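Local coordinates for sugar ABC transporter, sugar-binding protein (Streptococcus pneumoniae, PDB 2HEU) that probably captures sugars outside the cell and delivers them to an ABC importer, as an extracellular solute-binding protein caught here in its ligand-free state, at residues A[148-151]-A[152-155]; A[237-240]-A[241-245]; A[244-248]-A[249-253]; A[342-345]-A[346-349]. All coordinates share one frame; numbering follows the deposited sequence. Where two conformers were deposited one is given.

Interaction 1 (A[148-151]-A[152-155]); sequences TWDE and FEQL
Because CG is anti to the carbonyl carbon in both D150 (chi1 -78°) and E153 (chi1 -70°), the two acidic side chains leave the backbone side by side and point the same way. E153 runs on extended, and its OE1 comes to 3.6 Å from D150 OD1, with the carboxylate planes only 18° apart. Such a pair of like charges would be expected to repel, but K219 of helix 212-222 makes salt bridges to D150 OD1 and E153 OE2 and probably offsets the cost. A water donates to E153 OE1 at 2.7 Å and to D150 O at 2.8 Å. That carbonyl is thus gripped twice, since Q154 N also reaches D150 O, at 3.1 Å. All this happens on the first turns of helix 149-161, whose N-cap is T148: its OG1 accepts from E151 N at 2.9 Å. The i to i+4 pattern starts at once, with F152 N bonded to T148 O at 2.9 Å and E153 N to W149 O at 3.0 Å. E151 extends its chain back past the cap, where OE1 takes a bond from E147 N. W149 is buried beside helix 212-222, and its NE1 is held by T187 OG1.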
ATOM      1  N   THR A 148     -19.350  11.334   0.223  1.00 12.09           N
ATOM      2  CA  THR A 148     -20.114  10.336  -0.488  1.00 11.19           C
ATOM      3  C   THR A 148     -19.675  10.367  -2.000  1.00  9.55           C
ATOM      4  O   THR A 148     -19.144  11.342  -2.469  1.00 10.23           O
ATOM      5  CB  THR A 148     -21.625  10.585  -0.477  1.00 10.84           C
ATOM      6  OG1 THR A 148     -21.899  11.776  -1.150  1.00 11.21           O
ATOM      7  CG2 THR A 148     -22.192  10.662   0.950  1.00 13.44           C
ATOM      8  N   TRP A 149     -19.997   9.303  -2.705  1.00  9.87           N
ATOM      9  CA  TRP A 149     -19.808   9.262  -4.143  1.00  9.58           C
ATOM     10  C   TRP A 149     -20.454  10.502  -4.756  1.00  9.33           C
ATOM     11  O   TRP A 149     -19.847  11.153  -5.652  1.00  9.59           O
ATOM     12  CB  TRP A 149     -20.394   8.057  -4.790  1.00  9.86           C
ATOM     13  CG  TRP A 149     -19.837   6.710  -4.391  1.00  9.59           C
ATOM     14  CD1 TRP A 149     -18.596   6.403  -3.871  1.00  9.64           C
ATOM     15  CD2 TRP A 149     -20.528   5.474  -4.489  1.00 10.39           C
ATOM     16  NE1 TRP A 149     -18.475   5.059  -3.689  1.00  9.60           N
ATOM     17  CE2 TRP A 149     -19.640   4.451  -4.098  1.00  9.66           C
ATOM     18  CE3 TRP A 149     -21.801   5.085  -4.976  1.00 11.06           C
ATOM     19  CZ2 TRP A 149     -19.990   3.115  -4.086  1.00 10.83           C
ATOM     20  CZ3 TRP A 149     -22.165   3.725  -4.980  1.00 12.28           C
ATOM     21  CH2 TRP A 149     -21.260   2.786  -4.562  1.00 11.61           C
ATOM     22  N   ASP A 150     -21.695  10.806  -4.368  1.00  9.60           N
ATOM     23  CA  ASP A 150     -22.395  11.910  -5.035  1.00  9.83           C
ATOM     24  C   ASP A 150     -21.700  13.219  -4.708  1.00  9.81           C
ATOM     25  O   ASP A 150     -21.642  14.104  -5.587  1.00 10.08           O
ATOM     26  CB  ASP A 150     -23.857  11.901  -4.552  1.00 10.51           C
ATOM     27  CG  ASP A 150     -24.704  10.846  -5.201  1.00 11.93           C
ATOM     28  OD1 ASP A 150     -24.247  10.038  -5.972  1.00 13.04           O
ATOM     29  OD2 ASP A 150     -25.907  10.871  -4.832  1.00 16.08           O
ATOM     30  N   GLU A 151     -21.225  13.408  -3.502  1.00 10.22           N
ATOM     31  CA  GLU A 151     -20.496  14.651  -3.201  1.00  9.65           C
ATOM     32  C   GLU A 151     -19.210  14.711  -3.983  1.00  9.97           C
ATOM     33  O   GLU A 151     -18.761  15.802  -4.377  1.00 10.08           O
ATOM     34  CB  GLU A 151     -20.164  14.795  -1.752  1.00 10.75           C
ATOM     35  CG  GLU A 151     -21.343  15.101  -0.839  1.00 12.21           C
ATOM     36  CD  GLU A 151     -20.975  15.438   0.541  1.00 15.80           C
ATOM     37  OE1 GLU A 151     -19.870  15.304   0.969  1.00 20.97           O
ATOM     38  OE2 GLU A 151     -21.848  15.937   1.331  1.00 19.26           O
ATOM     39  N   PHE A 152     -18.566  13.598  -4.273  1.00  9.35           N
ATOM     40  CA  PHE A 152     -17.288  13.616  -5.049  1.00  9.57           C
ATOM     41  C   PHE A 152     -17.566  14.050  -6.498  1.00  8.90           C
ATOM     42  O   PHE A 152     -16.856  14.874  -7.043  1.00  9.34           O
ATOM     43  CB  PHE A 152     -16.669  12.237  -4.909  1.00  9.35           C
ATOM     44  CG  PHE A 152     -15.176  12.163  -5.319  1.00  9.12           C
ATOM     45  CD1 PHE A 152     -14.390  13.230  -5.651  1.00  9.18           C
ATOM     46  CD2 PHE A 152     -14.626  10.883  -5.312  1.00  9.83           C
ATOM     47  CE1 PHE A 152     -13.037  13.033  -5.950  1.00  9.69           C
ATOM     48  CE2 PHE A 152     -13.289  10.703  -5.612  1.00 10.46           C
ATOM     49  CZ  PHE A 152     -12.496  11.789  -5.926  1.00 10.33           C
ATOM     50  N   GLU A 153     -18.643  13.503  -7.088  1.00  8.89           N
ATOM     51  CA  GLU A 153     -19.051  13.911  -8.407  1.00  9.11           C
ATOM     52  C   GLU A 153     -19.275  15.443  -8.405  1.00  9.26           C
ATOM     53  O   GLU A 153     -18.798  16.150  -9.298  1.00  9.78           O
ATOM     54  CB  GLU A 153     -20.414  13.241  -8.788  1.00 10.38           C
ATOM     55  CG  GLU A 153     -20.354  11.810  -9.018  1.00  9.78           C
ATOM     56  CD  GLU A 153     -21.723  11.145  -9.172  1.00 10.15           C
ATOM     57  OE1 GLU A 153     -22.743  11.792  -8.797  1.00 12.13           O
ATOM     58  OE2 GLU A 153     -21.778   9.997  -9.649  1.00 11.31           O
ATOM     59  N   GLN A 154     -19.993  15.951  -7.396  1.00  9.42           N
ATOM     60  CA  GLN A 154     -20.320  17.374  -7.401  1.00 11.11           C
ATOM     61  C   GLN A 154     -19.095  18.226  -7.223  1.00  9.86           C
ATOM     62  O   GLN A 154     -18.991  19.298  -7.798  1.00 11.06           O
ATOM     63  CB  GLN A 154     -21.380  17.686  -6.348  1.00 11.12           C
ATOM     64  CG  GLN A 154     -21.919  19.085  -6.477  1.00 12.45           C
ATOM     65  CD  GLN A 154     -22.639  19.274  -7.819  1.00 14.16           C
ATOM     66  OE1 GLN A 154     -22.231  20.183  -8.635  1.00 16.80           O
ATOM     67  NE2 GLN A 154     -23.599  18.434  -8.132  1.00 13.43           N
ATOM     68  N   LEU A 155     -18.133  17.803  -6.401  1.00 10.22           N
ATOM     69  CA  LEU A 155     -16.889  18.514  -6.183  1.00 10.44           C
ATOM     70  C   LEU A 155     -16.149  18.690  -7.488  1.00  9.92           C
ATOM     71  O   LEU A 155     -15.661  19.765  -7.800  1.00 10.19           O
ATOM     72  CB  LEU A 155     -16.065  17.718  -5.148  1.00 10.49           C
ATOM     73  CG  LEU A 155     -14.622  18.277  -4.936  1.00 10.13           C
ATOM     74  CD1 LEU A 155     -14.636  19.693  -4.417  1.00 14.23           C
ATOM     75  CD2 LEU A 155     -13.897  17.315  -4.076  1.00 12.54           C
TER
HETATM   76  O   HOH W   1     -23.638  13.992  -7.545  1.00 11.79           O

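Interaction 2 (A[237-240]-A[241-245])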
ATOM      1  N   ALA A 237       0.515  11.306 -19.990  1.00 10.19           N
ATOM      2  CA  ALA A 237       1.248  11.787 -18.831  1.00  9.28           C
ATOM      3  C   ALA A 237       1.693  10.632 -17.957  1.00  8.62           C
ATOM      4  O   ALA A 237       0.980   9.646 -17.732  1.00 10.14           O
ATOM      5  CB  ALA A 237       0.350  12.701 -18.046  1.00  9.85           C
ATOM      6  N   GLY A 238       2.903  10.765 -17.403  1.00  9.32           N
ATOM      7  CA  GLY A 238       3.435   9.824 -16.478  1.00  9.78           C
ATOM      8  C   GLY A 238       3.257  10.277 -15.030  1.00  9.02           C
ATOM      9  O   GLY A 238       2.833  11.377 -14.689  1.00  9.44           O
ATOM     10  N   TYR A 239       3.639   9.369 -14.148  1.00  9.62           N
ATOM     11  CA  TYR A 239       3.627   9.644 -12.680  1.00  9.85           C
ATOM     12  C   TYR A 239       4.302  10.927 -12.375  1.00  9.35           C
ATOM     13  O   TYR A 239       3.732  11.771 -11.634  1.00  9.41           O
ATOM     14  CB  TYR A 239       4.256   8.470 -11.960  1.00 12.53           C
ATOM     15  CG  TYR A 239       4.412   8.614 -10.490  1.00 11.59           C
ATOM     16  CD1 TYR A 239       3.289   8.717  -9.655  1.00 12.75           C
ATOM     17  CD2 TYR A 239       5.605   8.668  -9.935  1.00 15.10           C
ATOM     18  CE1 TYR A 239       3.460   8.798  -8.255  1.00 11.53           C
ATOM     19  CE2 TYR A 239       5.787   8.749  -8.545  1.00 15.21           C
ATOM     20  CZ  TYR A 239       4.698   8.811  -7.729  1.00 12.00           C
ATOM     21  OH  TYR A 239       4.819   8.857  -6.340  1.00 12.11           O
ATOM     22  N   THR A 240       5.534  11.153 -12.825  1.00  9.94           N
ATOM     23  CA  THR A 240       6.228  12.378 -12.420  1.00 11.24           C
ATOM     24  C   THR A 240       5.520  13.620 -12.939  1.00  9.96           C
ATOM     25  O   THR A 240       5.527  14.656 -12.303  1.00 11.25           O
ATOM     26  CB  THR A 240       7.726  12.413 -12.883  1.00 14.06           C
ATOM     27  OG1 THR A 240       7.791  12.229 -14.303  1.00 22.51           O
ATOM     28  CG2 THR A 240       8.483  11.348 -12.092  1.00 14.85           C
ATOM     29  N   ASP A 241       4.885  13.502 -14.105  1.00  9.41           N
ATOM     30  CA  ASP A 241       4.158  14.610 -14.666  1.00  9.43           C
ATOM     31  C   ASP A 241       3.021  14.998 -13.733  1.00  9.51           C
ATOM     32  O   ASP A 241       2.747  16.221 -13.577  1.00 10.47           O
ATOM     33  CB  ASP A 241       3.586  14.277 -16.033  1.00  9.91           C
ATOM     34  CG  ASP A 241       4.628  13.990 -17.109  1.00 10.52           C
ATOM     35  OD1 ASP A 241       5.775  14.490 -17.031  1.00 12.35           O
ATOM     36  OD2 ASP A 241       4.238  13.290 -18.088  1.00 12.20           O
ATOM     37  N   VAL A 242       2.253  14.042 -13.186  0.50  9.60           N
ATOM     38  CA  VAL A 242       1.132  14.402 -12.274  0.50  7.96           C
ATOM     39  C   VAL A 242       1.576  14.767 -10.889  0.50  8.03           C
ATOM     40  O   VAL A 242       0.906  15.590 -10.249  0.50  8.52           O
ATOM     41  CB  VAL A 242      -0.005  13.333 -12.213  0.50  8.25           C
ATOM     42  CG1 VAL A 242      -0.472  13.093 -13.672  0.50 10.69           C
ATOM     43  CG2 VAL A 242       0.434  12.064 -11.520  0.50  8.59           C
ATOM     44  N   ILE A 243       2.669  14.217 -10.398  1.00  8.54           N
ATOM     45  CA  ILE A 243       3.261  14.723  -9.153  1.00  9.00           C
ATOM     46  C   ILE A 243       3.598  16.206  -9.344  1.00  8.34           C
ATOM     47  O   ILE A 243       3.309  17.043  -8.475  1.00  9.31           O
ATOM     48  CB  ILE A 243       4.512  13.907  -8.794  1.00  9.36           C
ATOM     49  CG1 ILE A 243       4.159  12.475  -8.431  1.00 11.05           C
ATOM     50  CG2 ILE A 243       5.340  14.658  -7.691  1.00 10.81           C
ATOM     51  CD1 ILE A 243       3.315  12.286  -7.232  1.00 14.77           C
ATOM     52  N   GLY A 244       4.249  16.543 -10.464  1.00  8.89           N
ATOM     53  CA  GLY A 244       4.587  17.918 -10.733  1.00  9.29           C
ATOM     54  C   GLY A 244       3.382  18.792 -10.906  1.00  8.38           C
ATOM     55  O   GLY A 244       3.318  19.906 -10.335  1.00  9.49           O
ATOM     56  N   ALA A 245       2.378  18.362 -11.638  1.00  8.41           N
ATOM     57  CA  ALA A 245       1.179  19.164 -11.867  1.00  8.60           C
ATOM     58  C   ALA A 245       0.507  19.457 -10.487  1.00  8.48           C
ATOM     59  O   ALA A 245       0.035  20.581 -10.260  1.00  9.30           O
ATOM     60  CB  ALA A 245       0.198  18.480 -12.775  1.00  9.62           C
TER
HETATM   61  O   HOH W   2       5.999  11.514 -16.058  1.00 21.83           O
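One face of the Y239 ring is covered by I243, whose CG1 sits 3.8 Å from the ring centroid and 15° off the ring normal, a CH-pi contact displaced slightly toward the rim. I243 CD1 follows along the same side chain and lies 3.6 Å from Y239 CE1. The pair forms on the first turn of helix 239-247, with G238 as N-cap, and the ring reaches its partner one turn on because Y239 carries CG anti to its own N (chi1 176°). W175 meets the same ring with planes inclined at about 50°, and I243 continues inward against helix 260-265, so the tyrosine is wedged between its own helix and neighbouring parts of the lobe. The other flat group is the D241 carboxylate. It turns back over the cap, where its OD2 accepts from G238 N at 2.9 Å; the donor stands above the carboxylate plane, and the N-H points almost straight at the oxygen. This is the return half of a capping box, the half that a glycine N-cap still allows. Amide dipoles at the helix start would be expected to favour the negative charge there. Backbone bonds close the turn behind it: V242 N to G238 O at 3.1 Å and I243 N to Y239 O at 2.9 Å. Y239 N is taken by D173 OD2. On the exposed side a water accepts from D241 N at 3.0 Å and bonds T240 OG1 at 2.6 Å.

Interaction 3 (A[244-248]-A[249-253]); sequences GAFAR and GDVLM
D250 OD2 is gripped by R248 NE at 3.0 Å, in a salt bridge, and by a water that donates at 2.7 Å. The same water accepts from R248 NH2 at 2.8 Å, joining the two side chains a second time. OD2 lies in the guanidinium plane, at its edge, whereas NE stands above the carboxylate plane; the two flat groups are turned 52° apart. A bend at chi3 (-67°) folds the arginine back over the helix, so that G244 C lies 3.3 Å from the guanidinium plane, over its centre, with A245 N nearer the rim, and the spread charge lies over the G244-A245 peptide. The backbone closes the turn: A245 O takes D250 N at 2.9 Å and, weakly, V251 N, while G249 N reaches F246 O at 3.0 Å from well above the carbonyl plane. On the buried side V251 CG2 packs 4.0 Å from F246 CB and also touches A245 CB. The F246 ring presents its edge to L252 O, and F271 meets this ring edge-to-face. The chain then enters strand 253-257. G249, with phi 83° and bonds folding back into the last turn, makes this end of helix 239-247 a Schellman motif.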
ATOM      1  N   GLY A 244       4.249  16.543 -10.464  1.00  8.89           N
ATOM      2  CA  GLY A 244       4.587  17.918 -10.733  1.00  9.29           C
ATOM      3  C   GLY A 244       3.382  18.792 -10.906  1.00  8.38           C
ATOM      4  O   GLY A 244       3.318  19.906 -10.335  1.00  9.49           O
ATOM      5  N   ALA A 245       2.378  18.362 -11.638  1.00  8.41           N
ATOM      6  CA  ALA A 245       1.179  19.164 -11.867  1.00  8.60           C
ATOM      7  C   ALA A 245       0.507  19.457 -10.487  1.00  8.48           C
ATOM      8  O   ALA A 245       0.035  20.581 -10.260  1.00  9.30           O
ATOM      9  CB  ALA A 245       0.198  18.480 -12.775  1.00  9.62           C
ATOM     10  N   PHE A 246       0.423  18.446  -9.632  1.00  7.82           N
ATOM     11  CA  PHE A 246      -0.178  18.667  -8.316  1.00  8.36           C
ATOM     12  C   PHE A 246       0.673  19.631  -7.502  1.00  8.19           C
ATOM     13  O   PHE A 246       0.174  20.567  -6.881  1.00  8.86           O
ATOM     14  CB  PHE A 246      -0.389  17.330  -7.633  1.00  8.22           C
ATOM     15  CG  PHE A 246      -0.962  17.473  -6.259  1.00  8.75           C
ATOM     16  CD1 PHE A 246      -2.301  17.850  -6.064  1.00  9.33           C
ATOM     17  CD2 PHE A 246      -0.190  17.303  -5.121  1.00  9.21           C
ATOM     18  CE1 PHE A 246      -2.813  18.067  -4.823  1.00  9.34           C
ATOM     19  CE2 PHE A 246      -0.718  17.483  -3.852  1.00  9.34           C
ATOM     20  CZ  PHE A 246      -2.031  17.861  -3.704  1.00  8.78           C
ATOM     21  N   ALA A 247       1.988  19.370  -7.457  1.00  8.61           N
ATOM     22  CA  ALA A 247       2.897  20.226  -6.629  1.00  9.66           C
ATOM     23  C   ALA A 247       2.858  21.682  -7.081  1.00  9.56           C
ATOM     24  O   ALA A 247       3.015  22.592  -6.261  1.00 10.32           O
ATOM     25  CB  ALA A 247       4.289  19.708  -6.666  1.00  9.72           C
ATOM     26  N   ARG A 248       2.693  21.905  -8.392  1.00  8.85           N
ATOM     27  CA  ARG A 248       2.651  23.245  -8.931  1.00  9.55           C
ATOM     28  C   ARG A 248       1.337  23.973  -8.680  1.00  9.69           C
ATOM     29  O   ARG A 248       1.243  25.159  -8.932  1.00 11.73           O
ATOM     30  CB  ARG A 248       2.840  23.252 -10.460  1.00 10.74           C
ATOM     31  CG  ARG A 248       4.285  22.917 -10.920  1.00 10.81           C
ATOM     32  CD  ARG A 248       4.393  23.012 -12.431  1.00 11.83           C
ATOM     33  NE  ARG A 248       3.659  22.030 -13.173  1.00 12.87           N
ATOM     34  CZ  ARG A 248       4.097  20.793 -13.506  1.00 13.05           C
ATOM     35  NH1 ARG A 248       5.326  20.401 -13.169  1.00 13.33           N
ATOM     36  NH2 ARG A 248       3.386  20.031 -14.297  1.00 14.32           N
ATOM     37  N   GLY A 249       0.298  23.246  -8.276  1.00  9.59           N
ATOM     38  CA  GLY A 249      -1.039  23.804  -8.129  1.00 10.42           C
ATOM     39  C   GLY A 249      -1.790  23.853  -9.401  1.00 10.30           C
ATOM     40  O   GLY A 249      -2.843  24.515  -9.488  1.00 12.53           O
ATOM     41  N   ASP A 250      -1.358  23.128 -10.432  1.00  9.41           N
ATOM     42  CA  ASP A 250      -2.009  23.107 -11.746  1.00  9.12           C
ATOM     43  C   ASP A 250      -3.242  22.177 -11.802  1.00  9.36           C
ATOM     44  O   ASP A 250      -4.077  22.363 -12.678  1.00 10.55           O
ATOM     45  CB  ASP A 250      -1.043  22.751 -12.828  1.00 10.02           C
ATOM     46  CG  ASP A 250       0.062  23.846 -13.065  1.00 13.10           C
ATOM     47  OD1 ASP A 250      -0.104  25.004 -12.599  1.00 14.60           O
ATOM     48  OD2 ASP A 250       1.053  23.494 -13.739  1.00 14.66           O
ATOM     49  N   VAL A 251      -3.280  21.220 -10.888  1.00  8.90           N
ATOM     50  CA  VAL A 251      -4.453  20.387 -10.682  1.00  8.88           C
ATOM     51  C   VAL A 251      -4.699  20.380  -9.192  1.00  8.92           C
ATOM     52  O   VAL A 251      -3.767  20.510  -8.392  1.00  9.60           O
ATOM     53  CB  VAL A 251      -4.260  18.947 -11.208  1.00  8.41           C
ATOM     54  CG1 VAL A 251      -4.001  18.974 -12.692  1.00  9.64           C
ATOM     55  CG2 VAL A 251      -3.186  18.199 -10.425  1.00  8.73           C
ATOM     56  N   LEU A 252      -6.003  20.287  -8.765  1.00  8.55           N
ATOM     57  CA  LEU A 252      -6.320  20.393  -7.360  1.00  8.40           C
ATOM     58  C   LEU A 252      -6.204  19.088  -6.600  1.00  8.51           C
ATOM     59  O   LEU A 252      -6.128  19.155  -5.340  1.00  9.10           O
ATOM     60  CB  LEU A 252      -7.687  20.984  -7.142  1.00  9.59           C
ATOM     61  CG  LEU A 252      -7.813  22.478  -7.636  1.00 14.70           C
ATOM     62  CD1 LEU A 252      -9.122  23.052  -7.089  1.00 15.29           C
ATOM     63  CD2 LEU A 252      -6.622  23.347  -7.456  1.00 17.46           C
ATOM     64  N   MET A 253      -6.198  17.965  -7.285  1.00  8.16           N
ATOM     65  CA  MET A 253      -6.215  16.638  -6.698  1.00  8.28           C
ATOM     66  C   MET A 253      -5.449  15.663  -7.545  1.00  8.15           C
ATOM     67  O   MET A 253      -5.346  15.800  -8.777  1.00  8.46           O
ATOM     68  CB  MET A 253      -7.667  16.098  -6.597  1.00  8.24           C
ATOM     69  CG  MET A 253      -8.553  16.853  -5.640  1.00  9.36           C
ATOM     70  SD  MET A 253     -10.248  16.221  -5.563  1.00  9.36           S
ATOM     71  CE  MET A 253     -10.861  16.836  -7.156  1.00 10.96           C
TER
HETATM   72  O   HOH W   3       1.013  21.223 -15.213  1.00 14.91           O
HETATM   73  O   HOH W   4      -1.031  26.825 -10.934  1.00 37.15           O

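Interaction 4 (A[342-345]-A[346-349]); sequences EDSP and LAGM
This is a local turn contact at the surface, where the loop that follows helix 318-328 bends into the short helix 347-350. S344 to A347 form a type I beta turn, closed by A347 N donating to S344 O at 3.0 Å. The N-H points well at the oxygen, yet the donor stands above the carbonyl plane, 48° out of it, so the bond does not lie on a lone pair. P345 and L346 occupy the two central positions; the proline ring fixes phi near -58°, as the first of these places needs, and the turn's bond does not use an N-H at this position. The methyl of A347 turns back to the loop: its CB packs 3.3 Å from E342 O and equally 3.3 Å from S344 O, touching two carbonyl oxygens at once. L346 sends its side chain the other way, with CG anti to the carbonyl carbon (chi1 -65°), so that it reaches I261 of helix 260-265 and Y132 of strand 129-134. P345 touches I261 as well. A water accepts from G348 N at 3.0 Å and makes a weak bond to P345 O. T275 OG1 of strand 273-276 is hydrogen-bonded to both P345 O and M349 N, tying the turn and the helix start to the same strand. L346 O in turn meets T350 OG1. The arrangement is a type I beta turn with proline at its first central position, leading straight into the weakly bonded helix 347-350.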
ATOM      1  N   GLU A 342      -2.957  15.914  12.894  1.00 19.61           N
ATOM      2  CA  GLU A 342      -4.126  15.997  11.979  1.00 21.45           C
ATOM      3  C   GLU A 342      -3.840  16.917  10.808  1.00 20.52           C
ATOM      4  O   GLU A 342      -4.578  16.843   9.785  1.00 22.40           O
ATOM      5  CB  GLU A 342      -5.483  16.293  12.719  1.00 23.76           C
ATOM      6  CG  GLU A 342      -5.603  17.573  13.219  1.00 28.74           C
ATOM      7  CD  GLU A 342      -6.661  17.665  14.319  1.00 37.04           C
ATOM      8  OE1 GLU A 342      -6.862  16.700  15.137  1.00 42.95           O
ATOM      9  OE2 GLU A 342      -7.281  18.718  14.348  1.00 39.71           O
ATOM     10  N   ASP A 343      -2.808  17.768  10.906  1.00 21.28           N
ATOM     11  CA  ASP A 343      -2.395  18.672   9.825  1.00 24.78           C
ATOM     12  C   ASP A 343      -1.352  18.024   8.890  1.00 22.19           C
ATOM     13  O   ASP A 343      -0.987  18.668   7.869  1.00 25.56           O
ATOM     14  CB  ASP A 343      -1.889  20.009  10.436  1.00 27.02           C
ATOM     15  CG  ASP A 343      -3.008  20.891  10.901  1.00 32.93           C
ATOM     16  OD1 ASP A 343      -4.217  20.574  10.759  1.00 39.84           O
ATOM     17  OD2 ASP A 343      -2.687  21.932  11.484  1.00 43.37           O
ATOM     18  N   SER A 344      -0.904  16.871   9.163  0.50 19.81           N
ATOM     19  CA  SER A 344       0.071  16.402   8.261  0.50 16.05           C
ATOM     20  C   SER A 344      -0.565  15.898   6.960  0.50 13.60           C
ATOM     21  O   SER A 344      -1.715  15.480   6.976  0.50 13.91           O
ATOM     22  CB  SER A 344       0.681  15.242   8.926  0.50 16.12           C
ATOM     23  OG  SER A 344      -0.290  14.187   9.089  0.50 20.89           O
ATOM     24  N   PRO A 345       0.181  15.863   5.853  1.00 15.24           N
ATOM     25  CA  PRO A 345      -0.438  15.571   4.570  1.00 11.91           C
ATOM     26  C   PRO A 345      -1.166  14.247   4.501  1.00 11.26           C
ATOM     27  O   PRO A 345      -2.224  14.217   3.829  1.00 11.86           O
ATOM     28  CB  PRO A 345       0.713  15.728   3.597  1.00 13.58           C
ATOM     29  CG  PRO A 345       1.603  16.714   4.242  1.00 17.53           C
ATOM     30  CD  PRO A 345       1.558  16.337   5.701  1.00 16.66           C
ATOM     31  N   LEU A 346      -0.667  13.206   5.119  1.00 11.18           N
ATOM     32  CA  LEU A 346      -1.270  11.908   5.020  1.00 11.44           C
ATOM     33  C   LEU A 346      -2.377  11.701   6.068  1.00 11.14           C
ATOM     34  O   LEU A 346      -2.922  10.582   6.146  1.00 12.03           O
ATOM     35  CB  LEU A 346      -0.237  10.816   5.138  1.00 11.37           C
ATOM     36  CG  LEU A 346       0.830  10.719   4.016  1.00 11.64           C
ATOM     37  CD1 LEU A 346       1.762   9.511   4.328  1.00 13.40           C
ATOM     38  CD2 LEU A 346       0.142  10.650   2.622  1.00 13.52           C
ATOM     39  N   ALA A 347      -2.732  12.704   6.857  1.00 11.77           N
ATOM     40  CA  ALA A 347      -3.697  12.481   7.937  1.00 11.75           C
ATOM     41  C   ALA A 347      -5.022  11.916   7.443  1.00 11.11           C
ATOM     42  O   ALA A 347      -5.526  10.967   8.009  1.00 11.80           O
ATOM     43  CB  ALA A 347      -3.929  13.766   8.669  1.00 14.12           C
ATOM     44  N   GLY A 348      -5.581  12.473   6.395  1.00 10.87           N
ATOM     45  CA  GLY A 348      -6.903  11.995   5.927  1.00 10.25           C
ATOM     46  C   GLY A 348      -6.837  10.588   5.399  1.00  9.39           C
ATOM     47  O   GLY A 348      -7.667   9.733   5.695  1.00 10.47           O
ATOM     48  N   MET A 349      -5.796  10.303   4.606  1.00  9.17           N
ATOM     49  CA  MET A 349      -5.674   8.986   4.017  1.00  9.35           C
ATOM     50  C   MET A 349      -5.487   7.899   5.061  1.00 10.16           C
ATOM     51  O   MET A 349      -5.842   6.776   4.825  1.00 10.82           O
ATOM     52  CB  MET A 349      -4.418   9.000   3.101  1.00 11.32           C
ATOM     53  CG  MET A 349      -4.332   7.779   2.193  1.00 10.92           C
ATOM     54  SD  MET A 349      -2.849   7.684   1.233  1.00 10.51           S
ATOM     55  CE  MET A 349      -2.966   9.030   0.155  1.00 11.32           C
TER
HETATM   56  O   HOH W   5      -5.145  15.230   5.247  1.00 13.38           O

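Each contact is local, between neighbouring residues of the chain; none encloses another, though interactions 2 and 3 overlap at G244 and A245. Interaction 1 starts helix 149-161; interactions 2 and 3 mark the two ends of helix 239-247 and have centres 9 Å apart. Interaction 3 closes the turn that leads into strand 253-257, and it reaches back to interaction 1, where M253 SD lies 4.1 Å from L155 CD2, joining the strand to helix 149-161. Interaction 4 comes much later, turning a loop into helix 347-350. It touches none of the others, its nearest atoms being about 8 Å from interaction 3, but Y132 of strand 129-134 packs on both F246 and L346.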